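Local coordinates for protein ribose-phosphate pyrophosphokinase (Mycobacterium smegmatis, PDB 5MP7) that probably transfers the pyrophosphoryl group of ATP to the 1-hydroxyl of ribose 5-phosphate in the presence of magnesium, giving PRPP and AMP, at residues A28-D32 against A306-R310; N11-G17 against C59-Q65; R216-K222 against L245-A251; D171-P177 against K224-D230. All blocks are in the same frame, centred on the assembly; numbering follows the deposited sequence.

Contact 1 (A28-D32 against A306-R310)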
# COMPACT_ATOMS: atom_id res chain seq x y z
N ALA A 28 -29.55 -38.27 44.58
CA ALA A 28 -28.78 -39.48 44.33
C ALA A 28 -28.37 -40.19 45.61
O ALA A 28 -28.48 -41.40 45.69
CB ALA A 28 -27.53 -39.15 43.51
N LYS A 29 -27.90 -39.43 46.59
CA LYS A 29 -27.56 -40.00 47.89
C LYS A 29 -28.71 -40.62 48.59
O LYS A 29 -28.57 -41.68 49.13
CB LYS A 29 -26.93 -38.97 48.80
CG LYS A 29 -25.42 -38.95 48.68
CD LYS A 29 -24.86 -37.53 48.65
CE LYS A 29 -23.40 -37.57 49.10
NZ LYS A 29 -22.61 -36.31 49.21
N GLU A 30 -29.87 -39.97 48.59
CA GLU A 30 -31.10 -40.53 49.24
C GLU A 30 -31.55 -41.84 48.61
O GLU A 30 -32.04 -42.72 49.31
CB GLU A 30 -32.26 -39.54 49.18
CG GLU A 30 -31.96 -38.22 49.91
CD GLU A 30 -32.01 -38.36 51.43
OE1 GLU A 30 -32.01 -39.53 51.92
OE2 GLU A 30 -32.07 -37.30 52.14
N LEU A 31 -31.39 -41.95 47.29
CA LEU A 31 -31.78 -43.14 46.54
C LEU A 31 -30.72 -44.21 46.52
O LEU A 31 -31.04 -45.33 46.17
CB LEU A 31 -32.06 -42.79 45.09
CG LEU A 31 -33.32 -42.00 44.81
CD1 LEU A 31 -33.24 -41.49 43.38
CD2 LEU A 31 -34.55 -42.84 45.01
N ASP A 32 -29.48 -43.84 46.85
CA ASP A 32 -28.32 -44.74 46.76
C ASP A 32 -28.04 -45.18 45.33
O ASP A 32 -27.75 -46.35 45.06
CB ASP A 32 -28.47 -45.97 47.68
CG ASP A 32 -27.17 -46.77 47.82
OD1 ASP A 32 -26.10 -46.14 48.05
OD2 ASP A 32 -27.22 -48.03 47.70
N ALA A 306 -36.87 -37.77 46.39
CA ALA A 306 -36.44 -39.18 46.41
C ALA A 306 -37.61 -40.12 46.69
O ALA A 306 -37.71 -41.15 46.04
CB ALA A 306 -35.33 -39.40 47.42
N ASN A 307 -38.50 -39.75 47.60
CA ASN A 307 -39.70 -40.56 47.86
C ASN A 307 -40.63 -40.65 46.67
O ASN A 307 -41.19 -41.72 46.42
CB ASN A 307 -40.51 -40.02 49.02
CG ASN A 307 -40.07 -40.56 50.35
OD1 ASN A 307 -40.40 -41.67 50.71
ND2 ASN A 307 -39.35 -39.76 51.10
N THR A 308 -40.79 -39.55 45.94
CA THR A 308 -41.62 -39.57 44.75
C THR A 308 -41.04 -40.45 43.65
O THR A 308 -41.77 -41.20 43.02
CB THR A 308 -41.82 -38.16 44.18
OG1 THR A 308 -42.35 -37.31 45.19
CG2 THR A 308 -42.84 -38.17 43.06
N ILE A 309 -39.73 -40.36 43.41
CA ILE A 309 -39.05 -41.23 42.43
C ILE A 309 -39.20 -42.69 42.81
O ILE A 309 -39.49 -43.52 41.95
CB ILE A 309 -37.55 -40.88 42.29
CG1 ILE A 309 -37.42 -39.49 41.68
CG2 ILE A 309 -36.78 -41.89 41.45
CD1 ILE A 309 -35.99 -38.98 41.62
N ARG A 310 -39.04 -43.00 44.09
CA ARG A 310 -39.13 -44.37 44.54
C ARG A 310 -40.53 -44.93 44.30
O ARG A 310 -40.69 -46.05 43.82
CB ARG A 310 -38.77 -44.44 46.02
CG ARG A 310 -38.30 -45.78 46.55
CD ARG A 310 -37.31 -45.76 47.78
NE ARG A 310 -37.57 -44.98 49.03
CZ ARG A 310 -36.84 -43.98 49.56
NH1 ARG A 310 -35.77 -43.49 48.96
NH2 ARG A 310 -37.23 -43.43 50.71
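Segments 274 residues apart in sequence, each on a helix, meet here through a small patch centred on L31 and A306: the last turn of helix 21-31 touches helix 302-314 near the chain's C-terminus, and the segments bury only 216 Å² between them. L31 is the largest contributor. Its CA-to-CB bond runs sideways, yet with chi1 m and chi2 t the branched end reaches across, CG lying 4.2 Å from A306 CB, CD2 3.7 Å from A306 O and CD1 4.1 Å from I309 CG2. The small A306 lets the helices come close, with L31 CA and A306 CA 6.1 Å apart and E30 CB 3.5 Å from A306 CB. In this two-domain PRTase-like enzyme, the C-terminal helix has returned from the second half of the chain to pack against the N-terminal domain, where I309 also rests on F62 of the neighbouring sheet. One turn beyond A306, whose O accepts R310 N at 3.0 Å, R310 folds its guanidinium back toward the leucine. R310 NH1 stands 4.2 Å from L31 CD2 and 3.8 Å from E30 O, the latter too far for a hydrogen bond. Helix 21-31 stops directly beside this patch: D32, with phi of 62°, is the C-prime residue of a Schellman motif that ends the helix.

Contact 2 (N11-G17 against C59-Q65); sequences NLMLFAG and CDAFVLQ
In the parallel sheet of the N-terminal PRTase-like domain, strand 12-16 is an outermost strand within the chain and runs beside strand 60-64, axes 4.6 Å apart and crossing at -21°. The register pairs L12 with D60 through A16 with L64, CA-CA 4.7-5.0 Å, with extended backbone throughout. Six backbone hydrogen bonds alternate: D60 N to N11 O (2.8 Å), M13 N to D60 O (3.0 Å), F62 N to M13 O, F15 N to F62 O and L64 N to F15 O (each 2.9 Å), and G17 N to L64 O (3.1 Å). L12, D60, L14, F62, A16 and L64 share one face; D60 there forms a salt bridge with R92. L12 (t, t) CD2 meets F62 (m) CD1 at 3.9 Å, and helix 302-314 packs on both. The opposite face carries M13, F15 (m), A61 and V63, with helix 71-87 against F15 and V63. M13 SD is 3.6 Å from C59 CB, and F15 CE1 3.5 Å from A61 CB. The sulfur of C59 (chi1 p) lies at the edge of the F15 ring, SG 5.5 Å from its centroid.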
# COMPACT_ATOMS: atom_id res chain seq x y z
N ASN A 11 -34.86 -51.24 35.88
CA ASN A 11 -33.59 -50.64 36.22
C ASN A 11 -33.76 -49.11 36.35
O ASN A 11 -34.12 -48.43 35.39
CB ASN A 11 -32.59 -51.04 35.14
CG ASN A 11 -31.27 -50.30 35.24
OD1 ASN A 11 -30.67 -50.20 36.32
ND2 ASN A 11 -30.79 -49.79 34.10
N LEU A 12 -33.47 -48.58 37.53
CA LEU A 12 -33.65 -47.16 37.80
C LEU A 12 -32.40 -46.41 37.39
O LEU A 12 -31.32 -46.71 37.85
CB LEU A 12 -33.93 -46.95 39.30
CG LEU A 12 -34.60 -45.64 39.74
CD1 LEU A 12 -34.96 -45.66 41.21
CD2 LEU A 12 -33.72 -44.43 39.51
N MET A 13 -32.56 -45.42 36.53
CA MET A 13 -31.45 -44.56 36.17
C MET A 13 -31.80 -43.10 36.32
O MET A 13 -32.83 -42.63 35.88
CB MET A 13 -30.99 -44.82 34.75
CG MET A 13 -30.14 -46.05 34.67
SD MET A 13 -29.65 -46.42 32.97
CE MET A 13 -28.10 -45.52 32.88
N LEU A 14 -30.89 -42.38 36.92
CA LEU A 14 -31.07 -41.01 37.26
C LEU A 14 -30.12 -40.20 36.37
O LEU A 14 -28.93 -40.43 36.34
CB LEU A 14 -30.80 -40.87 38.76
CG LEU A 14 -30.83 -39.44 39.31
CD1 LEU A 14 -32.24 -38.80 39.31
CD2 LEU A 14 -30.27 -39.50 40.72
N PHE A 15 -30.67 -39.23 35.68
CA PHE A 15 -29.92 -38.32 34.83
C PHE A 15 -30.11 -36.90 35.38
O PHE A 15 -31.16 -36.58 35.91
CB PHE A 15 -30.48 -38.38 33.43
CG PHE A 15 -30.45 -39.74 32.85
CD1 PHE A 15 -31.45 -40.66 33.11
CD2 PHE A 15 -29.38 -40.12 32.06
CE1 PHE A 15 -31.36 -41.94 32.58
CE2 PHE A 15 -29.28 -41.38 31.54
CZ PHE A 15 -30.25 -42.30 31.80
N ALA A 16 -29.11 -36.06 35.22
CA ALA A 16 -29.18 -34.72 35.74
C ALA A 16 -28.55 -33.75 34.78
O ALA A 16 -27.52 -34.03 34.19
CB ALA A 16 -28.49 -34.63 37.08
N GLY A 17 -29.21 -32.62 34.61
CA GLY A 17 -28.59 -31.49 33.93
C GLY A 17 -27.63 -30.73 34.83
O GLY A 17 -27.50 -31.03 36.01
N CYS A 59 -34.13 -48.80 30.58
CA CYS A 59 -34.19 -48.21 31.90
C CYS A 59 -35.49 -47.42 32.18
O CYS A 59 -36.20 -46.99 31.28
CB CYS A 59 -32.99 -47.30 32.12
SG CYS A 59 -33.07 -45.68 31.28
N ASP A 60 -35.77 -47.26 33.46
CA ASP A 60 -36.75 -46.32 33.94
C ASP A 60 -35.94 -45.06 34.29
O ASP A 60 -35.19 -45.07 35.24
CB ASP A 60 -37.46 -46.88 35.17
CG ASP A 60 -38.38 -48.05 34.83
OD1 ASP A 60 -37.96 -49.02 34.14
OD2 ASP A 60 -39.53 -48.03 35.28
N ALA A 61 -36.07 -44.03 33.46
CA ALA A 61 -35.21 -42.88 33.53
C ALA A 61 -35.92 -41.75 34.23
O ALA A 61 -37.11 -41.53 33.99
CB ALA A 61 -34.80 -42.44 32.15
N PHE A 62 -35.18 -41.06 35.10
CA PHE A 62 -35.66 -39.86 35.77
C PHE A 62 -34.69 -38.73 35.43
O PHE A 62 -33.50 -38.81 35.73
CB PHE A 62 -35.74 -40.12 37.25
CG PHE A 62 -36.76 -41.14 37.60
CD1 PHE A 62 -36.47 -42.49 37.49
CD2 PHE A 62 -38.03 -40.76 37.98
CE1 PHE A 62 -37.45 -43.46 37.77
CE2 PHE A 62 -39.00 -41.72 38.27
CZ PHE A 62 -38.70 -43.07 38.19
N VAL A 63 -35.18 -37.72 34.74
CA VAL A 63 -34.31 -36.67 34.21
C VAL A 63 -34.55 -35.43 35.03
O VAL A 63 -35.56 -34.82 34.88
CB VAL A 63 -34.64 -36.37 32.76
CG1 VAL A 63 -33.64 -35.38 32.20
CG2 VAL A 63 -34.61 -37.66 31.98
N LEU A 64 -33.60 -35.09 35.89
CA LEU A 64 -33.74 -34.03 36.84
C LEU A 64 -33.08 -32.77 36.34
O LEU A 64 -31.90 -32.74 36.11
CB LEU A 64 -33.13 -34.47 38.17
CG LEU A 64 -32.94 -33.46 39.31
CD1 LEU A 64 -34.21 -32.73 39.70
CD2 LEU A 64 -32.40 -34.23 40.51
N GLN A 65 -33.86 -31.72 36.16
CA GLN A 65 -33.31 -30.44 35.79
C GLN A 65 -34.05 -29.32 36.55
O GLN A 65 -35.28 -29.16 36.44
CB GLN A 65 -33.44 -30.23 34.27
CG GLN A 65 -32.86 -28.94 33.75
CD GLN A 65 -31.32 -28.97 33.67
OE1 GLN A 65 -30.64 -29.13 34.67
NE2 GLN A 65 -30.79 -28.80 32.47

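Contact 3 (R216-K222 against L245-A251)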
# COMPACT_ATOMS: atom_id res chain seq x y z
N ARG A 216 -54.03 -2.18 50.92
CA ARG A 216 -54.64 -2.22 52.26
C ARG A 216 -54.55 -3.64 52.82
O ARG A 216 -54.68 -4.59 52.10
CB ARG A 216 -56.13 -1.79 52.20
CG ARG A 216 -56.34 -0.34 51.79
CD ARG A 216 -57.79 0.02 51.48
NE ARG A 216 -58.13 -0.01 50.04
CZ ARG A 216 -59.35 0.23 49.53
NH1 ARG A 216 -60.38 0.49 50.33
NH2 ARG A 216 -59.55 0.20 48.21
N VAL A 217 -54.39 -3.76 54.12
CA VAL A 217 -54.47 -5.07 54.74
C VAL A 217 -55.92 -5.33 55.13
O VAL A 217 -56.54 -4.48 55.72
CB VAL A 217 -53.62 -5.11 56.01
CG1 VAL A 217 -53.71 -6.47 56.67
CG2 VAL A 217 -52.18 -4.76 55.67
N VAL A 218 -56.43 -6.51 54.81
CA VAL A 218 -57.79 -6.87 55.13
C VAL A 218 -57.65 -7.98 56.15
O VAL A 218 -57.12 -9.04 55.84
CB VAL A 218 -58.55 -7.37 53.86
CG1 VAL A 218 -59.95 -7.85 54.21
CG2 VAL A 218 -58.61 -6.25 52.82
N GLY A 219 -58.15 -7.73 57.35
CA GLY A 219 -57.97 -8.62 58.51
C GLY A 219 -57.13 -7.95 59.61
O GLY A 219 -56.52 -6.91 59.38
N ASP A 220 -57.12 -8.53 60.82
CA ASP A 220 -56.40 -7.96 61.97
C ASP A 220 -55.06 -8.63 62.20
O ASP A 220 -54.98 -9.84 62.48
CB ASP A 220 -57.23 -8.05 63.26
CG ASP A 220 -56.56 -7.27 64.43
OD1 ASP A 220 -56.38 -6.05 64.30
OD2 ASP A 220 -56.21 -7.87 65.47
N VAL A 221 -54.00 -7.83 62.09
CA VAL A 221 -52.65 -8.31 62.32
C VAL A 221 -51.95 -7.62 63.48
O VAL A 221 -50.86 -8.02 63.86
CB VAL A 221 -51.77 -8.17 61.06
CG1 VAL A 221 -52.43 -8.84 59.88
CG2 VAL A 221 -51.48 -6.71 60.75
N LYS A 222 -52.61 -6.65 64.08
CA LYS A 222 -52.06 -5.87 65.19
C LYS A 222 -51.57 -6.74 66.35
O LYS A 222 -52.35 -7.51 66.92
CB LYS A 222 -53.20 -4.98 65.70
CG LYS A 222 -53.00 -4.29 67.04
CD LYS A 222 -54.20 -4.67 67.91
CE LYS A 222 -54.44 -3.79 69.08
NZ LYS A 222 -53.63 -4.25 70.22
N LEU A 245 -46.17 -2.88 54.90
CA LEU A 245 -47.60 -2.67 55.18
C LEU A 245 -48.03 -3.31 56.48
O LEU A 245 -48.84 -2.76 57.20
CB LEU A 245 -48.47 -3.23 54.05
CG LEU A 245 -49.44 -2.26 53.40
CD1 LEU A 245 -48.72 -1.13 52.68
CD2 LEU A 245 -50.26 -3.08 52.42
N LEU A 246 -47.54 -4.52 56.74
CA LEU A 246 -47.91 -5.26 57.95
C LEU A 246 -47.28 -4.58 59.18
O LEU A 246 -47.91 -4.52 60.23
CB LEU A 246 -47.47 -6.71 57.89
CG LEU A 246 -48.20 -7.56 56.87
CD1 LEU A 246 -47.46 -8.87 56.64
CD2 LEU A 246 -49.63 -7.83 57.29
N ARG A 247 -46.09 -4.02 58.98
CA ARG A 247 -45.38 -3.26 59.99
C ARG A 247 -46.16 -2.04 60.38
O ARG A 247 -46.38 -1.80 61.56
CB ARG A 247 -44.03 -2.81 59.42
CG ARG A 247 -43.01 -2.24 60.40
CD ARG A 247 -41.69 -1.85 59.69
NE ARG A 247 -41.79 -0.78 58.66
CZ ARG A 247 -42.50 0.36 58.71
NH1 ARG A 247 -43.21 0.72 59.78
NH2 ARG A 247 -42.48 1.20 57.66
N GLU A 248 -46.58 -1.29 59.38
CA GLU A 248 -47.45 -0.14 59.58
C GLU A 248 -48.77 -0.46 60.25
O GLU A 248 -49.34 0.40 60.87
CB GLU A 248 -47.73 0.53 58.25
CG GLU A 248 -46.59 1.46 57.96
CD GLU A 248 -46.34 1.82 56.51
OE1 GLU A 248 -47.27 1.74 55.68
OE2 GLU A 248 -45.19 2.23 56.22
N ASP A 249 -49.25 -1.68 60.12
CA ASP A 249 -50.51 -2.06 60.76
C ASP A 249 -50.31 -2.71 62.13
O ASP A 249 -51.25 -3.26 62.70
CB ASP A 249 -51.32 -2.94 59.83
CG ASP A 249 -52.06 -2.14 58.78
OD1 ASP A 249 -53.12 -1.60 59.16
OD2 ASP A 249 -51.61 -2.02 57.62
N GLY A 250 -49.09 -2.62 62.66
CA GLY A 250 -48.82 -2.99 64.04
C GLY A 250 -48.53 -4.44 64.28
O GLY A 250 -48.79 -4.95 65.38
N ALA A 251 -47.96 -5.11 63.29
CA ALA A 251 -47.55 -6.50 63.46
C ALA A 251 -46.34 -6.57 64.38
O ALA A 251 -45.44 -5.76 64.27
CB ALA A 251 -47.22 -7.12 62.11
O HOH W 1 -53.62 -1.29 55.59
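V217 lays its CG2 against the C-terminal turn of helix 237-248, 4.1 Å from L245 CD2, 4.3 Å from L246 CD2 and 3.4 Å from D249 OD2. Strand 215-218 is an edge strand, within this chain, of the second PRTase-like domain's sheet, antiparallel to its neighbour 197-202. The loop after it leads on to strand 225-230 and passes the C-terminal end of the helix. The helix finishes in a Schellman motif with G250, at positive phi, as C-prime: A251 N bonds L246 O at 3.1 Å and G250 N bonds R247 O at 3.0 Å. Into this ending fits V221, its CG1 3.9 Å from L246 CD2 and its CG2 3.9 Å from D249 CB. L246 and V221 continue inward onto C226 of strand 225-230. Farther along, backbones meet directly: K222 CA makes a CA-H...O contact with G250 O at 3.4 Å, while G250 and G223 are joined by a backbone hydrogen bond. L245 points toward the strand and lies about 7 Å, side chain to side chain, from K202, the predicted active-site lysine. The polar link is indirect: a water accepts from V217 N at 3.0 Å and donates to D249 OD2 at 2.9 Å.

Contact 4 (D171-P177 against K224-D230)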
# COMPACT_ATOMS: atom_id res chain seq x y z
N ASP A 171 -48.41 -16.01 68.63
CA ASP A 171 -49.79 -15.73 68.28
C ASP A 171 -49.81 -15.39 66.77
O ASP A 171 -49.44 -14.29 66.37
CB ASP A 171 -50.28 -14.56 69.14
CG ASP A 171 -51.78 -14.30 69.04
OD1 ASP A 171 -52.49 -15.24 69.40
OD2 ASP A 171 -52.25 -13.19 68.67
N MET A 172 -50.22 -16.36 65.95
CA MET A 172 -50.01 -16.30 64.50
C MET A 172 -51.22 -15.84 63.67
O MET A 172 -52.34 -16.13 64.00
CB MET A 172 -49.53 -17.67 64.00
CG MET A 172 -48.12 -18.05 64.48
SD MET A 172 -47.48 -19.59 63.77
CE MET A 172 -48.37 -20.85 64.69
N VAL A 173 -50.95 -15.11 62.60
CA VAL A 173 -51.92 -14.91 61.55
C VAL A 173 -51.22 -15.24 60.20
O VAL A 173 -50.05 -14.88 59.98
CB VAL A 173 -52.55 -13.48 61.60
CG1 VAL A 173 -51.53 -12.40 61.29
CG2 VAL A 173 -53.71 -13.32 60.63
N VAL A 174 -51.89 -16.01 59.33
CA VAL A 174 -51.34 -16.31 58.01
C VAL A 174 -51.78 -15.20 57.10
O VAL A 174 -52.94 -14.83 57.10
CB VAL A 174 -51.80 -17.68 57.51
CG1 VAL A 174 -51.19 -17.98 56.17
CG2 VAL A 174 -51.35 -18.77 58.45
N VAL A 175 -50.85 -14.63 56.34
CA VAL A 175 -51.14 -13.49 55.45
C VAL A 175 -50.77 -13.83 54.02
O VAL A 175 -49.65 -14.27 53.74
CB VAL A 175 -50.37 -12.25 55.86
CG1 VAL A 175 -50.76 -11.06 55.01
CG2 VAL A 175 -50.62 -11.95 57.33
N SER A 176 -51.69 -13.60 53.10
CA SER A 176 -51.40 -13.75 51.68
C SER A 176 -51.02 -12.39 51.09
O SER A 176 -51.70 -11.40 51.28
CB SER A 176 -52.62 -14.29 50.96
OG SER A 176 -52.27 -14.56 49.61
N PRO A 177 -49.91 -12.32 50.36
CA PRO A 177 -49.45 -11.03 49.83
C PRO A 177 -50.29 -10.49 48.68
O PRO A 177 -50.11 -9.34 48.29
CB PRO A 177 -48.02 -11.30 49.38
CG PRO A 177 -47.92 -12.78 49.25
CD PRO A 177 -49.03 -13.43 49.99
N LYS A 224 -49.58 -9.30 66.18
CA LYS A 224 -49.50 -10.72 65.84
C LYS A 224 -48.24 -11.03 65.08
O LYS A 224 -47.66 -10.14 64.45
CB LYS A 224 -50.70 -11.15 65.00
CG LYS A 224 -52.06 -10.83 65.60
CD LYS A 224 -52.69 -12.05 66.18
CE LYS A 224 -54.09 -11.86 66.63
NZ LYS A 224 -54.77 -13.18 66.72
N THR A 225 -47.83 -12.29 65.14
CA THR A 225 -46.71 -12.81 64.33
C THR A 225 -47.25 -13.24 62.98
O THR A 225 -47.95 -14.24 62.89
CB THR A 225 -46.05 -13.99 65.04
OG1 THR A 225 -45.55 -13.53 66.30
CG2 THR A 225 -44.88 -14.54 64.24
N CYS A 226 -46.93 -12.49 61.94
CA CYS A 226 -47.43 -12.75 60.59
C CYS A 226 -46.58 -13.76 59.81
O CYS A 226 -45.40 -13.56 59.69
CB CYS A 226 -47.46 -11.48 59.79
SG CYS A 226 -48.62 -10.32 60.50
N ILE A 227 -47.23 -14.79 59.26
CA ILE A 227 -46.61 -15.71 58.34
C ILE A 227 -47.04 -15.30 56.93
O ILE A 227 -48.16 -15.59 56.51
CB ILE A 227 -47.09 -17.16 58.57
CG1 ILE A 227 -47.14 -17.53 60.06
CG2 ILE A 227 -46.21 -18.13 57.83
CD1 ILE A 227 -45.83 -17.45 60.81
N LEU A 228 -46.15 -14.62 56.22
CA LEU A 228 -46.39 -14.18 54.85
C LEU A 228 -46.01 -15.31 53.92
O LEU A 228 -44.85 -15.70 53.83
CB LEU A 228 -45.50 -13.01 54.54
CG LEU A 228 -45.79 -11.96 53.49
CD1 LEU A 228 -47.26 -11.69 53.34
CD2 LEU A 228 -45.02 -10.71 53.88
N THR A 229 -46.99 -15.85 53.21
CA THR A 229 -46.75 -17.06 52.42
C THR A 229 -46.93 -16.78 50.92
O THR A 229 -47.90 -16.19 50.51
CB THR A 229 -47.61 -18.25 52.93
OG1 THR A 229 -47.24 -19.43 52.23
CG2 THR A 229 -49.07 -18.00 52.75
N ASP A 230 -45.97 -17.22 50.12
CA ASP A 230 -46.07 -17.12 48.68
C ASP A 230 -45.50 -18.38 48.01
O ASP A 230 -44.79 -19.15 48.62
CB ASP A 230 -45.35 -15.85 48.17
CG ASP A 230 -46.10 -15.18 46.98
OD1 ASP A 230 -47.08 -15.75 46.47
OD2 ASP A 230 -45.74 -14.04 46.56
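Five backbone hydrogen bonds tie the two parallel strands: T225 N to D171 O at 2.8 Å, V173 N to T225 O at 3.1 Å, I227 N to V173 O and V175 N to I227 O at 2.9 Å each, and T229 N to V175 O at 3.1 Å. The ladder stops at P177, which has no amide proton to offer T229 O; instead its CD sits 3.0 Å from that oxygen. At the other end D171 OD2 and K224 NZ form a salt bridge of 3.2 Å, although the position of OD2 is less certain. These are central strands of the second PRTase-like domain, crossing at -30°. Their C-terminal ends lead toward the probable substrate site: D230 is predicted to bind ribose 5-phosphate, D178 just after P177 to bind magnesium, and P177 O accepts from K202 NZ, the predicted catalytic lysine. Packing alternates between the faces. On one, M172 SD lies 4.0 Å from I227 CD1 and V174 CG1 4.0 Å from T229 CG2, with helix 182-191 over V174 and T229. On the other, V173 CG1 touches C226 SG at 3.7 Å, V175 CG2 meets C226 CB at 4.0 Å, and V175 CG1 and P177 CB meet L228 CD1 at 3.9 and 4.1 Å; helix 237-248 packs on V175 and L228.

Overall arrangement
The contacts fall into two groups, one in each of the chain's two domains. Contacts 2 and 4 are buried parallel-strand pairings with regular hydrogen-bond ladders, one in each sheet, their centres about 38 Å apart. Contacts 1 and 3 are smaller, partly buried and lack direct hydrogen bonds: mainly apolar packing joins them, with one water bridge in contact 3, and in each a Schellman motif closes a helix. Contact 1 packs on the sheet of contact 2, I309 CG2 reaching F62 CD2 at 3.9 Å, while contact 3 includes the edge strand of the sheet that holds contact 4, V221 CG1 reaching V173 CG1 at 3.9 Å. Contact 4 alone holds a residue of the predicted substrate site.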